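Local coordinates for protein short-chain type dehydrogenase/reductase (PDB 3SVT) that probably catalyses a nicotinamide-dependent oxidation or reduction, as enzymes of the short-chain dehydrogenase/reductase family do, at residues B[11-16]-B[91-96]; B[15-20]-B[97-102]; B[147-152]-B[192-197]; B[186-191]-B[240-245]. All blocks are in the same frame, centred on the assembly; numbering follows the deposited sequence.

How the interactions relate
Followed from the N terminus, the chain first uses strand 13-17 twice. Interaction 1 closes the long excursion that ends at strand 94-97, and interaction 2 continues the same pairing to the C-terminal ends of those strands, where Val96 O probably bonds Thr17 N. The sheet then extends strand by strand: strand 144-149 adds onto strand 94-97, and interaction 3 joins it to strand 187-198. Interaction 4 draws the loop 240-245 back to the start of that last strand, so interactions 3 and 4 cross along the sequence. A salt bridge between Arg12 and Asp240 finally links interaction 4 to interaction 1, tying the first strand's entry to the loop before strand 249-252.

Interaction 1: B[11-16]-B[91-96]; sequences DRTYLV and RLHGVV
His93 buries the most surface here, meeting Arg12 and Thr13 where strand 13-17 begins. Its CG lies anti to the carbonyl carbon (chi1 -70°), which turns the imidazole toward segment 11-16. There ND1 accepts from Thr13 N at 3.0 Å, although that donor sits 35° out of the ring plane. The backbone answers in return, His93 N donating to Thr13 O at 2.8 Å. Over one face of the same ring lies Arg12, its CB 3.8 Å from the centroid of His93 in a CH-pi contact, while the guanidinium runs on to a salt bridge with Asp240.

Beyond this clamp the two segments become neighbouring parallel strands in the Rossmann sheet of the short-chain dehydrogenases, inclined by 25°. Leu15 holds the ladder with both its backbone groups: Leu15 N bonds Gly94 O at 3.1 Å, and Val96 N bonds Leu15 O at 3.0 Å. Its side chain shares a face with Val95, Leu15 CB standing 4.2 Å from Val95 CG2 and 4.1 Å from Leu92 CD1; Leu92 in turn packs on helix 75-89. Val96 is on the other face with Val16 and Tyr14, its CB 4.4 Å from Val16 CG2. On that side the Tyr14 ring lies close to the bare backbone of Gly94, and Leu238 of helix 227-238 touches both Tyr14 and Val96.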
loop_
_atom_site.group_PDB
_atom_site.type_symbol
_atom_site.label_atom_id
_atom_site.label_comp_id
_atom_site.label_asym_id
_atom_site.label_seq_id
_atom_site.Cartn_x
_atom_site.Cartn_y
_atom_site.Cartn_z
ATOM N N ASP B 11 -20.435 -23.580 -21.057
ATOM C CA ASP B 11 -21.827 -23.156 -20.815
ATOM C C ASP B 11 -21.936 -21.955 -19.875
ATOM O O ASP B 11 -22.964 -21.742 -19.233
ATOM C CB ASP B 11 -22.686 -24.313 -20.270
ATOM C CG ASP B 11 -22.860 -25.436 -21.257
ATOM O OD1 ASP B 11 -22.669 -25.224 -22.474
ATOM O OD2 ASP B 11 -23.202 -26.545 -20.804
ATOM N N ARG B 12 -20.874 -21.167 -19.794
ATOM C CA ARG B 12 -20.922 -19.905 -19.063
ATOM C C ARG B 12 -20.807 -18.784 -20.072
ATOM O O ARG B 12 -20.177 -18.967 -21.112
ATOM C CB ARG B 12 -19.791 -19.816 -18.023
ATOM C CG ARG B 12 -19.913 -20.882 -16.931
ATOM C CD ARG B 12 -18.861 -20.698 -15.828
ATOM N NE ARG B 12 -18.895 -21.810 -14.872
ATOM C CZ ARG B 12 -18.381 -21.781 -13.638
ATOM N NH1 ARG B 12 -17.762 -20.687 -13.168
ATOM N NH2 ARG B 12 -18.476 -22.859 -12.866
ATOM N N THR B 13 -21.392 -17.630 -19.735
ATOM C CA THR B 13 -21.448 -16.476 -20.622
ATOM C C THR B 13 -20.700 -15.304 -20.018
ATOM O O THR B 13 -20.858 -15.011 -18.840
ATOM C CB THR B 13 -22.894 -16.058 -20.914
ATOM O OG1 THR B 13 -23.630 -17.205 -21.364
ATOM C CG2 THR B 13 -22.944 -14.963 -22.013
ATOM N N TYR B 14 -19.886 -14.645 -20.840
ATOM C CA TYR B 14 -19.064 -13.518 -20.399
ATOM C C TYR B 14 -19.172 -12.327 -21.339
ATOM O O TYR B 14 -19.325 -12.500 -22.537
ATOM C CB TYR B 14 -17.591 -13.935 -20.285
ATOM C CG TYR B 14 -17.408 -15.070 -19.338
ATOM C CD1 TYR B 14 -17.232 -14.848 -17.981
ATOM C CD2 TYR B 14 -17.467 -16.397 -19.791
ATOM C CE1 TYR B 14 -17.097 -15.928 -17.091
ATOM C CE2 TYR B 14 -17.338 -17.456 -18.922
ATOM C CZ TYR B 14 -17.156 -17.222 -17.570
ATOM O OH TYR B 14 -17.028 -18.309 -16.709
ATOM N N LEU B 15 -19.069 -11.128 -20.769
ATOM C CA LEU B 15 -18.929 -9.895 -21.524
ATOM C C LEU B 15 -17.456 -9.437 -21.482
ATOM O O LEU B 15 -16.838 -9.380 -20.416
ATOM C CB LEU B 15 -19.821 -8.804 -20.928
ATOM C CG LEU B 15 -19.731 -7.443 -21.627
ATOM C CD1 LEU B 15 -20.451 -7.534 -22.988
ATOM C CD2 LEU B 15 -20.313 -6.371 -20.727
ATOM N N VAL B 16 -16.899 -9.107 -22.641
ATOM C CA VAL B 16 -15.537 -8.562 -22.719
ATOM C C VAL B 16 -15.508 -7.230 -23.469
ATOM O O VAL B 16 -15.863 -7.158 -24.664
ATOM C CB VAL B 16 -14.567 -9.553 -23.353
ATOM C CG1 VAL B 16 -13.139 -8.954 -23.377
ATOM C CG2 VAL B 16 -14.579 -10.904 -22.554
ATOM N N ARG B 91 -28.208 -15.731 -18.117
ATOM C CA ARG B 91 -27.321 -15.415 -17.007
ATOM C C ARG B 91 -26.000 -14.868 -17.500
ATOM O O ARG B 91 -25.517 -15.299 -18.527
ATOM C CB ARG B 91 -27.066 -16.659 -16.158
ATOM C CG ARG B 91 -26.667 -16.324 -14.726
ATOM C CD ARG B 91 -26.485 -17.564 -13.850
ATOM N NE ARG B 91 -25.519 -17.339 -12.770
ATOM C CZ ARG B 91 -25.172 -18.244 -11.855
ATOM N NH1 ARG B 91 -25.737 -19.451 -11.845
ATOM N NH2 ARG B 91 -24.271 -17.934 -10.927
ATOM N N LEU B 92 -25.423 -13.921 -16.765
ATOM C CA LEU B 92 -24.108 -13.353 -17.088
ATOM C C LEU B 92 -23.157 -13.792 -15.987
ATOM O O LEU B 92 -23.314 -13.397 -14.835
ATOM C CB LEU B 92 -24.152 -11.824 -17.199
ATOM C CG LEU B 92 -22.805 -11.104 -17.403
ATOM C CD1 LEU B 92 -22.193 -11.428 -18.761
ATOM C CD2 LEU B 92 -22.965 -9.604 -17.254
ATOM N N HIS B 93 -22.190 -14.630 -16.351
ATOM C CA HIS B 93 -21.273 -15.235 -15.394
ATOM C C HIS B 93 -20.106 -14.320 -15.051
ATOM O O HIS B 93 -19.499 -14.447 -13.993
ATOM C CB HIS B 93 -20.765 -16.571 -15.927
ATOM C CG HIS B 93 -21.824 -17.620 -15.959
ATOM N ND1 HIS B 93 -22.678 -17.783 -17.030
ATOM C CD2 HIS B 93 -22.234 -18.498 -15.010
ATOM C CE1 HIS B 93 -23.532 -18.757 -16.761
ATOM N NE2 HIS B 93 -23.284 -19.205 -15.541
ATOM N N GLY B 94 -19.763 -13.407 -15.934
ATOM C CA GLY B 94 -18.640 -12.545 -15.614
ATOM C C GLY B 94 -18.345 -11.515 -16.658
ATOM O O GLY B 94 -18.942 -11.515 -17.732
ATOM N N VAL B 95 -17.380 -10.666 -16.328
ATOM C CA VAL B 95 -17.001 -9.560 -17.175
ATOM C C VAL B 95 -15.520 -9.393 -17.055
ATOM O O VAL B 95 -14.973 -9.504 -15.963
ATOM C CB VAL B 95 -17.668 -8.206 -16.706
ATOM C CG1 VAL B 95 -17.167 -7.031 -17.523
ATOM C CG2 VAL B 95 -19.166 -8.289 -16.796
ATOM N N VAL B 96 -14.884 -9.096 -18.180
ATOM C CA VAL B 96 -13.525 -8.601 -18.202
ATOM C C VAL B 96 -13.519 -7.273 -18.940
ATOM O O VAL B 96 -13.851 -7.203 -20.153
ATOM C CB VAL B 96 -12.560 -9.578 -18.873
ATOM C CG1 VAL B 96 -11.096 -9.097 -18.649
ATOM C CG2 VAL B 96 -12.742 -11.005 -18.321
#

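Interaction 2: B[15-20]-B[97-102]; sequences LVTGGG and HCAGGS
The hydroxyl of Thr17 meets His97, Cys98 and Ala99 at once. OG1 occupies the crowded position between the backbone N and the carbonyl carbon (chi1 77°), and from there it faces segment 97-102. Thr17 OG1 and His97 ND1 are hydrogen-bonded at 2.7 Å, with either able to be the donor. The imidazole is swung out to this meeting by a CG anti to its own backbone N (chi1 173°), and its far nitrogen, NE2, is bonded to Thr127. Ala99 N gives Thr17 OG1 a second bond, nearly straight at 165° and 3.0 Å long; Cys98 N adds a weak, bent one.

In sequence Thr17 opens the TGxxxGxG signature of the classical short-chain dehydrogenases, the glycine-rich turn that in relatives borders the cofactor. Cys98 to Gly100 correspond to the family's NAG segment, with cysteine in the asparagine's place. Here the threonine hydroxyl ties the start of the glycine-rich turn to the backbone N of the alanine in that segment.

Backbone and small side chains complete the join. Cys98 N also bonds Thr17 O at 3.2 Å, reaching it from well above the carbonyl plane rather than along a lone pair. Cys98 SG comes 4.3 Å from Val16 CG1 and also packs on Ile149. Ala99 CB sits 3.3 Å from Thr17 OG1 and 3.6 Å from Gly18 N. The Gly18 and Ala99 CA atoms approach to 4.1 Å; a CB on Gly18 would be tight against Ala99 N, and its positive phi also suits a glycine.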
loop_
_atom_site.group_PDB
_atom_site.type_symbol
_atom_site.label_atom_id
_atom_site.label_comp_id
_atom_site.label_asym_id
_atom_site.label_seq_id
_atom_site.Cartn_x
_atom_site.Cartn_y
_atom_site.Cartn_z
ATOM N N LEU B 15 -19.069 -11.128 -20.769
ATOM C CA LEU B 15 -18.929 -9.895 -21.524
ATOM C C LEU B 15 -17.456 -9.437 -21.482
ATOM O O LEU B 15 -16.838 -9.380 -20.416
ATOM C CB LEU B 15 -19.821 -8.804 -20.928
ATOM C CG LEU B 15 -19.731 -7.443 -21.627
ATOM C CD1 LEU B 15 -20.451 -7.534 -22.988
ATOM C CD2 LEU B 15 -20.313 -6.371 -20.727
ATOM N N VAL B 16 -16.899 -9.107 -22.641
ATOM C CA VAL B 16 -15.537 -8.562 -22.719
ATOM C C VAL B 16 -15.508 -7.230 -23.469
ATOM O O VAL B 16 -15.863 -7.158 -24.664
ATOM C CB VAL B 16 -14.567 -9.553 -23.353
ATOM C CG1 VAL B 16 -13.139 -8.954 -23.377
ATOM C CG2 VAL B 16 -14.579 -10.904 -22.554
ATOM N N THR B 17 -15.111 -6.176 -22.766
ATOM C CA THR B 17 -15.061 -4.831 -23.351
ATOM C C THR B 17 -13.652 -4.600 -23.893
ATOM O O THR B 17 -12.662 -5.135 -23.354
ATOM C CB THR B 17 -15.436 -3.704 -22.349
ATOM O OG1 THR B 17 -14.335 -3.469 -21.468
ATOM C CG2 THR B 17 -16.734 -4.074 -21.537
ATOM N N GLY B 18 -13.574 -3.839 -24.978
ATOM C CA GLY B 18 -12.331 -3.706 -25.736
ATOM C C GLY B 18 -11.947 -5.041 -26.351
ATOM O O GLY B 18 -10.774 -5.322 -26.545
ATOM N N GLY B 19 -12.952 -5.859 -26.681
ATOM C CA GLY B 19 -12.723 -7.188 -27.205
ATOM C C GLY B 19 -12.245 -7.259 -28.634
ATOM O O GLY B 19 -11.969 -8.344 -29.124
ATOM N N GLY B 20 -12.141 -6.117 -29.302
ATOM C CA GLY B 20 -11.768 -6.076 -30.703
ATOM C C GLY B 20 -10.277 -6.141 -31.030
ATOM O O GLY B 20 -9.934 -6.434 -32.168
ATOM N N HIS B 97 -13.164 -6.218 -18.211
ATOM C CA HIS B 97 -13.273 -4.860 -18.709
ATOM C C HIS B 97 -11.889 -4.364 -19.131
ATOM O O HIS B 97 -11.059 -3.984 -18.301
ATOM C CB HIS B 97 -13.983 -3.954 -17.679
ATOM C CG HIS B 97 -13.998 -2.497 -18.045
ATOM N ND1 HIS B 97 -14.631 -2.013 -19.174
ATOM C CD2 HIS B 97 -13.425 -1.421 -17.447
ATOM C CE1 HIS B 97 -14.455 -0.706 -19.250
ATOM N NE2 HIS B 97 -13.743 -0.319 -18.206
ATOM N N CYS B 98 -11.642 -4.416 -20.439
ATOM C CA CYS B 98 -10.370 -3.985 -21.016
ATOM C C CYS B 98 -10.449 -2.666 -21.773
ATOM O O CYS B 98 -9.383 -2.122 -22.168
ATOM C CB CYS B 98 -9.839 -5.035 -21.985
ATOM S SG CYS B 98 -10.040 -6.702 -21.409
ATOM N N ALA B 99 -11.666 -2.188 -22.023
ATOM C CA ALA B 99 -11.867 -0.934 -22.734
ATOM C C ALA B 99 -11.366 0.213 -21.875
ATOM O O ALA B 99 -11.634 0.263 -20.677
ATOM C CB ALA B 99 -13.335 -0.737 -23.075
ATOM N N GLY B 100 -10.633 1.122 -22.501
ATOM C CA GLY B 100 -9.998 2.225 -21.801
ATOM C C GLY B 100 -8.809 2.703 -22.597
ATOM O O GLY B 100 -8.259 1.963 -23.405
ATOM N N GLY B 101 -8.408 3.943 -22.378
ATOM C CA GLY B 101 -7.382 4.530 -23.214
ATOM C C GLY B 101 -6.552 5.569 -22.524
ATOM O O GLY B 101 -6.673 5.781 -21.323
ATOM N N SER B 102 -5.709 6.211 -23.320
ATOM C CA SER B 102 -4.758 7.197 -22.847
ATOM C C SER B 102 -4.422 8.129 -23.996
ATOM O O SER B 102 -3.859 7.691 -24.999
ATOM C CB SER B 102 -3.483 6.504 -22.378
ATOM O OG SER B 102 -2.540 7.441 -21.912
#

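Interaction 3: B[147-152]-B[192-197]; sequences VGISSI and IRPGLI
Ile192 lies alongside Ile149 where strands 144-149 and 187-198 run parallel, the pair joined through helix 163-182 in a beta-alpha-beta unit of the Rossmann fold. At the end of the paired segment 192-194, Pro194 and the following Gly195 match the Pro-Gly element of the family.

Backbone bonds set the register. Ile192 N donates to Gly148 O at 2.8 Å, and Ser150 N to Ile192 O at 2.6 Å; farther on, Ile152 N reaches Pro194 O at 3.0 Å, from 36° above the carbonyl plane.

The apolar contacts are close. Ile192 CD1 presses to 3.4 Å from Val147 CG1, tighter than usual for carbons, and lies 3.9 Å from Ile149 CD1. Ile149 CG2 instead meets Pro194 CG at 3.8 Å, the two side chains crossing at about a right angle.

Polar side chains gather where the strand pairing ends. The extended Arg193 chain lays its CG against Ser151 O, and its NE makes a salt bridge with Asp172, which also bonds Ser150 OG. Ser151 N is buried with no partner. Ser151 OG caps Ala153 N and shares a water, 2.8 Å away, which donates to Pro194 O at 2.9 Å.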
loop_
_atom_site.group_PDB
_atom_site.type_symbol
_atom_site.label_atom_id
_atom_site.label_comp_id
_atom_site.label_asym_id
_atom_site.label_seq_id
_atom_site.Cartn_x
_atom_site.Cartn_y
_atom_site.Cartn_z
ATOM N N VAL B 147 -13.685 -8.637 -13.623
ATOM C CA VAL B 147 -12.270 -8.353 -13.658
ATOM C C VAL B 147 -12.012 -7.050 -14.431
ATOM O O VAL B 147 -12.282 -6.938 -15.647
ATOM C CB VAL B 147 -11.502 -9.524 -14.319
ATOM C CG1 VAL B 147 -9.956 -9.240 -14.352
ATOM C CG2 VAL B 147 -11.835 -10.843 -13.602
ATOM N N GLY B 148 -11.472 -6.070 -13.734
ATOM C CA GLY B 148 -11.088 -4.820 -14.345
ATOM C C GLY B 148 -9.632 -4.816 -14.743
ATOM O O GLY B 148 -8.749 -5.192 -13.949
ATOM N N ILE B 149 -9.359 -4.377 -15.963
ATOM C CA ILE B 149 -7.963 -4.249 -16.408
ATOM C C ILE B 149 -7.441 -2.832 -16.185
ATOM O O ILE B 149 -7.871 -1.885 -16.839
ATOM C CB ILE B 149 -7.764 -4.620 -17.870
ATOM C CG1 ILE B 149 -8.366 -6.002 -18.162
ATOM C CG2 ILE B 149 -6.255 -4.561 -18.216
ATOM C CD1 ILE B 149 -7.703 -7.143 -17.434
ATOM N N SER B 150 -6.499 -2.711 -15.259
ATOM C CA SER B 150 -5.937 -1.430 -14.875
ATOM C C SER B 150 -4.587 -1.232 -15.586
ATOM O O SER B 150 -4.503 -1.449 -16.778
ATOM C CB SER B 150 -5.834 -1.377 -13.355
ATOM O OG SER B 150 -5.256 -0.171 -12.882
ATOM N N SER B 151 -3.552 -0.804 -14.866
ATOM C CA SER B 151 -2.210 -0.631 -15.426
ATOM C C SER B 151 -1.186 -0.443 -14.323
ATOM O O SER B 151 -1.498 0.054 -13.240
ATOM C CB SER B 151 -2.133 0.608 -16.318
ATOM O OG SER B 151 -0.800 0.823 -16.785
ATOM N N ILE B 152 0.060 -0.814 -14.613
ATOM C CA ILE B 152 1.160 -0.458 -13.728
ATOM C C ILE B 152 1.280 1.074 -13.528
ATOM O O ILE B 152 1.846 1.536 -12.537
ATOM C CB ILE B 152 2.486 -1.008 -14.257
ATOM C CG1 ILE B 152 3.604 -0.797 -13.219
ATOM C CG2 ILE B 152 2.813 -0.359 -15.599
ATOM C CD1 ILE B 152 4.771 -1.756 -13.389
ATOM N N ILE B 192 -6.644 -6.283 -12.433
ATOM C CA ILE B 192 -5.344 -6.644 -12.932
ATOM C C ILE B 192 -4.605 -5.394 -13.445
ATOM O O ILE B 192 -5.157 -4.662 -14.268
ATOM C CB ILE B 192 -5.443 -7.671 -14.089
ATOM C CG1 ILE B 192 -6.207 -8.931 -13.635
ATOM C CG2 ILE B 192 -4.063 -8.030 -14.610
ATOM C CD1 ILE B 192 -6.601 -9.823 -14.761
ATOM N N ARG B 193 -3.354 -5.194 -13.011
ATOM C CA ARG B 193 -2.498 -4.121 -13.541
ATOM C C ARG B 193 -1.358 -4.698 -14.384
ATOM O O ARG B 193 -0.338 -5.091 -13.818
ATOM C CB ARG B 193 -1.853 -3.358 -12.384
ATOM C CG ARG B 193 -2.804 -2.481 -11.542
ATOM C CD ARG B 193 -1.979 -2.028 -10.334
ATOM N NE ARG B 193 -2.584 -1.043 -9.473
ATOM C CZ ARG B 193 -2.260 -0.882 -8.181
ATOM N NH1 ARG B 193 -1.387 -1.678 -7.558
ATOM N NH2 ARG B 193 -2.853 0.056 -7.500
ATOM N N PRO B 194 -1.527 -4.776 -15.710
ATOM C CA PRO B 194 -0.454 -5.243 -16.564
ATOM C C PRO B 194 0.698 -4.256 -16.657
ATOM O O PRO B 194 0.487 -3.047 -16.558
ATOM C CB PRO B 194 -1.112 -5.383 -17.944
ATOM C CG PRO B 194 -2.526 -5.049 -17.791
ATOM C CD PRO B 194 -2.768 -4.498 -16.450
ATOM N N GLY B 195 1.906 -4.767 -16.857
ATOM C CA GLY B 195 3.063 -3.918 -17.113
ATOM C C GLY B 195 3.179 -3.692 -18.621
ATOM O O GLY B 195 2.196 -3.424 -19.303
ATOM N N LEU B 196 4.376 -3.844 -19.151
ATOM C CA LEU B 196 4.588 -3.684 -20.570
ATOM C C LEU B 196 4.158 -4.962 -21.243
ATOM O O LEU B 196 4.790 -5.985 -21.057
ATOM C CB LEU B 196 6.053 -3.369 -20.878
ATOM C CG LEU B 196 6.334 -2.988 -22.326
ATOM C CD1 LEU B 196 5.526 -1.744 -22.740
ATOM C CD2 LEU B 196 7.859 -2.769 -22.532
ATOM N N ILE B 197 3.064 -4.894 -21.994
ATOM C CA ILE B 197 2.562 -6.017 -22.733
ATOM C C ILE B 197 2.720 -5.737 -24.213
ATOM O O ILE B 197 2.401 -4.643 -24.681
ATOM C CB ILE B 197 1.074 -6.289 -22.418
ATOM C CG1 ILE B 197 0.825 -6.375 -20.908
ATOM C CG2 ILE B 197 0.629 -7.583 -23.049
ATOM C CD1 ILE B 197 1.787 -7.314 -20.178
HETATM O O HOH W 1 -0.088 -1.099 -18.670
#

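Interaction 4: B[186-191]-B[240-245]; sequences WVRVNS and DAASFV
Val245 O is the acceptor on which Arg188 and Asn190 converge. Arg188 NH1 reaches it at 3.2 Å, with the oxygen near the guanidinium plane and the donor in the plane of the carbonyl. Asn190 ND2 comes to the same oxygen at 3.1 Å and almost straight, at 173°, but stands 50° above that carbonyl plane. Two donors so differently placed grip one buried oxygen.

Several other polar atoms of these side chains have partners too. Asn190 OD1 accepts from Gln248 N. Arg188 NH2 donates to Leu237 O and to a water 3.0 Å away, which donates to Asp240 OD1 at 2.7 Å; through this water the two opposite charges are joined without direct contact. Asp240 OD2 is taken by the salt bridge to Arg12.

A bend at chi3 (-74°) lays the guanidinium flat against the turn, and Ala242 C lies 3.7 Å above its plane, over the centre. The nearby Ala242 O has a poor angle to NH1; it is satisfied by Val245 N, 2.8 Å away, in the type I turn from Ala242 to Val245. Ser243 N in turn bonds Asp240 O at 3.2 Å.

The contact ties the loop between helix 227-238 and strand 249-252 to the N-terminal end of strand 187-198 in the Rossmann sheet. Val245 touches Leu237 of helix 227-238 and Met233 of a second subunit, whose Gly225 meets Phe244. Strand 187-198, which starts right after the Schellman turn at Trp186, bonds to strand 144-149, and its Val189 side chain packs against helices 113-140 and 163-182.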
loop_
_atom_site.group_PDB
_atom_site.type_symbol
_atom_site.label_atom_id
_atom_site.label_comp_id
_atom_site.label_asym_id
_atom_site.label_seq_id
_atom_site.Cartn_x
_atom_site.Cartn_y
_atom_site.Cartn_z
ATOM N N TRP B 186 -22.253 -12.668 -3.661
ATOM C CA TRP B 186 -21.349 -13.610 -4.327
ATOM C C TRP B 186 -20.814 -13.071 -5.634
ATOM O O TRP B 186 -20.446 -13.855 -6.496
ATOM C CB TRP B 186 -22.014 -14.989 -4.587
ATOM C CG TRP B 186 -22.532 -15.714 -3.377
ATOM C CD1 TRP B 186 -23.841 -15.838 -3.000
ATOM C CD2 TRP B 186 -21.772 -16.478 -2.419
ATOM N NE1 TRP B 186 -23.941 -16.599 -1.860
ATOM C CE2 TRP B 186 -22.692 -17.008 -1.481
ATOM C CE3 TRP B 186 -20.409 -16.753 -2.253
ATOM C CZ2 TRP B 186 -22.295 -17.798 -0.397
ATOM C CZ3 TRP B 186 -20.010 -17.547 -1.161
ATOM C CH2 TRP B 186 -20.957 -18.053 -0.253
ATOM N N VAL B 187 -20.772 -11.749 -5.796
ATOM C CA VAL B 187 -20.113 -11.138 -6.947
ATOM C C VAL B 187 -18.707 -10.666 -6.520
ATOM O O VAL B 187 -18.555 -9.756 -5.692
ATOM C CB VAL B 187 -20.914 -9.940 -7.507
ATOM C CG1 VAL B 187 -20.150 -9.245 -8.673
ATOM C CG2 VAL B 187 -22.332 -10.385 -7.960
ATOM N N ARG B 188 -17.691 -11.307 -7.086
ATOM C CA ARG B 188 -16.299 -10.974 -6.810
ATOM C C ARG B 188 -15.841 -9.901 -7.789
ATOM O O ARG B 188 -16.239 -9.896 -8.953
ATOM C CB ARG B 188 -15.428 -12.228 -6.920
ATOM C CG ARG B 188 -16.022 -13.391 -6.104
ATOM C CD ARG B 188 -15.175 -14.620 -6.115
ATOM N NE ARG B 188 -15.202 -15.366 -7.379
ATOM C CZ ARG B 188 -14.260 -15.329 -8.314
ATOM N NH1 ARG B 188 -13.187 -14.513 -8.200
ATOM N NH2 ARG B 188 -14.389 -16.116 -9.394
ATOM N N VAL B 189 -15.033 -8.973 -7.306
ATOM C CA VAL B 189 -14.528 -7.902 -8.155
ATOM C C VAL B 189 -13.041 -7.731 -7.874
ATOM O O VAL B 189 -12.637 -7.579 -6.716
ATOM C CB VAL B 189 -15.276 -6.540 -7.937
ATOM C CG1 VAL B 189 -14.833 -5.498 -9.005
ATOM C CG2 VAL B 189 -16.790 -6.736 -7.941
ATOM N N ASN B 190 -12.236 -7.778 -8.931
ATOM C CA ASN B 190 -10.787 -7.694 -8.818
ATOM C C ASN B 190 -10.213 -6.849 -9.952
ATOM O O ASN B 190 -10.852 -6.682 -11.001
ATOM C CB ASN B 190 -10.144 -9.101 -8.856
ATOM C CG ASN B 190 -10.562 -9.994 -7.696
ATOM O OD1 ASN B 190 -10.109 -9.806 -6.581
ATOM N ND2 ASN B 190 -11.398 -10.995 -7.970
ATOM N N SER B 191 -9.003 -6.331 -9.745
ATOM C CA SER B 191 -8.275 -5.580 -10.775
ATOM C C SER B 191 -6.966 -6.296 -11.142
ATOM O O SER B 191 -6.274 -6.841 -10.283
ATOM C CB SER B 191 -7.969 -4.158 -10.316
ATOM O OG SER B 191 -7.107 -3.525 -11.251
ATOM N N ASP B 240 -13.821 -20.713 -10.901
ATOM C CA ASP B 240 -14.172 -21.126 -9.559
ATOM C C ASP B 240 -12.948 -21.420 -8.684
ATOM O O ASP B 240 -13.064 -21.489 -7.463
ATOM C CB ASP B 240 -15.060 -22.368 -9.602
ATOM C CG ASP B 240 -16.404 -22.112 -10.287
ATOM O OD1 ASP B 240 -16.786 -20.937 -10.512
ATOM O OD2 ASP B 240 -17.089 -23.106 -10.584
ATOM N N ALA B 241 -11.781 -21.563 -9.306
ATOM C CA ALA B 241 -10.541 -21.741 -8.576
ATOM C C ALA B 241 -10.134 -20.479 -7.805
ATOM O O ALA B 241 -9.233 -20.543 -6.964
ATOM C CB ALA B 241 -9.403 -22.199 -9.519
ATOM N N ALA B 242 -10.786 -19.341 -8.097
ATOM C CA ALA B 242 -10.560 -18.069 -7.364
ATOM C C ALA B 242 -11.798 -17.597 -6.594
ATOM O O ALA B 242 -11.933 -16.408 -6.313
ATOM C CB ALA B 242 -10.088 -16.958 -8.349
ATOM N N SER B 243 -12.688 -18.531 -6.248
ATOM C CA SER B 243 -14.004 -18.200 -5.664
ATOM C C SER B 243 -13.953 -17.541 -4.266
ATOM O O SER B 243 -14.973 -17.049 -3.755
ATOM C CB SER B 243 -14.886 -19.455 -5.617
ATOM O OG SER B 243 -14.313 -20.438 -4.776
ATOM N N PHE B 244 -12.800 -17.566 -3.625
ATOM C CA PHE B 244 -12.621 -16.846 -2.377
ATOM C C PHE B 244 -11.711 -15.633 -2.571
ATOM O O PHE B 244 -11.235 -15.049 -1.582
ATOM C CB PHE B 244 -12.023 -17.771 -1.309
ATOM C CG PHE B 244 -12.305 -17.346 0.075
ATOM C CD1 PHE B 244 -13.623 -17.202 0.512
ATOM C CD2 PHE B 244 -11.268 -17.160 0.988
ATOM C CE1 PHE B 244 -13.902 -16.819 1.806
ATOM C CE2 PHE B 244 -11.552 -16.787 2.280
ATOM C CZ PHE B 244 -12.867 -16.607 2.687
ATOM N N VAL B 245 -11.502 -15.223 -3.821
ATOM C CA VAL B 245 -10.562 -14.111 -4.104
ATOM C C VAL B 245 -11.406 -12.935 -4.560
ATOM O O VAL B 245 -12.039 -12.976 -5.620
ATOM C CB VAL B 245 -9.530 -14.502 -5.199
ATOM C CG1 VAL B 245 -8.554 -13.318 -5.524
ATOM C CG2 VAL B 245 -8.741 -15.744 -4.768
HETATM O O HOH W 2 -16.146 -18.291 -10.472
#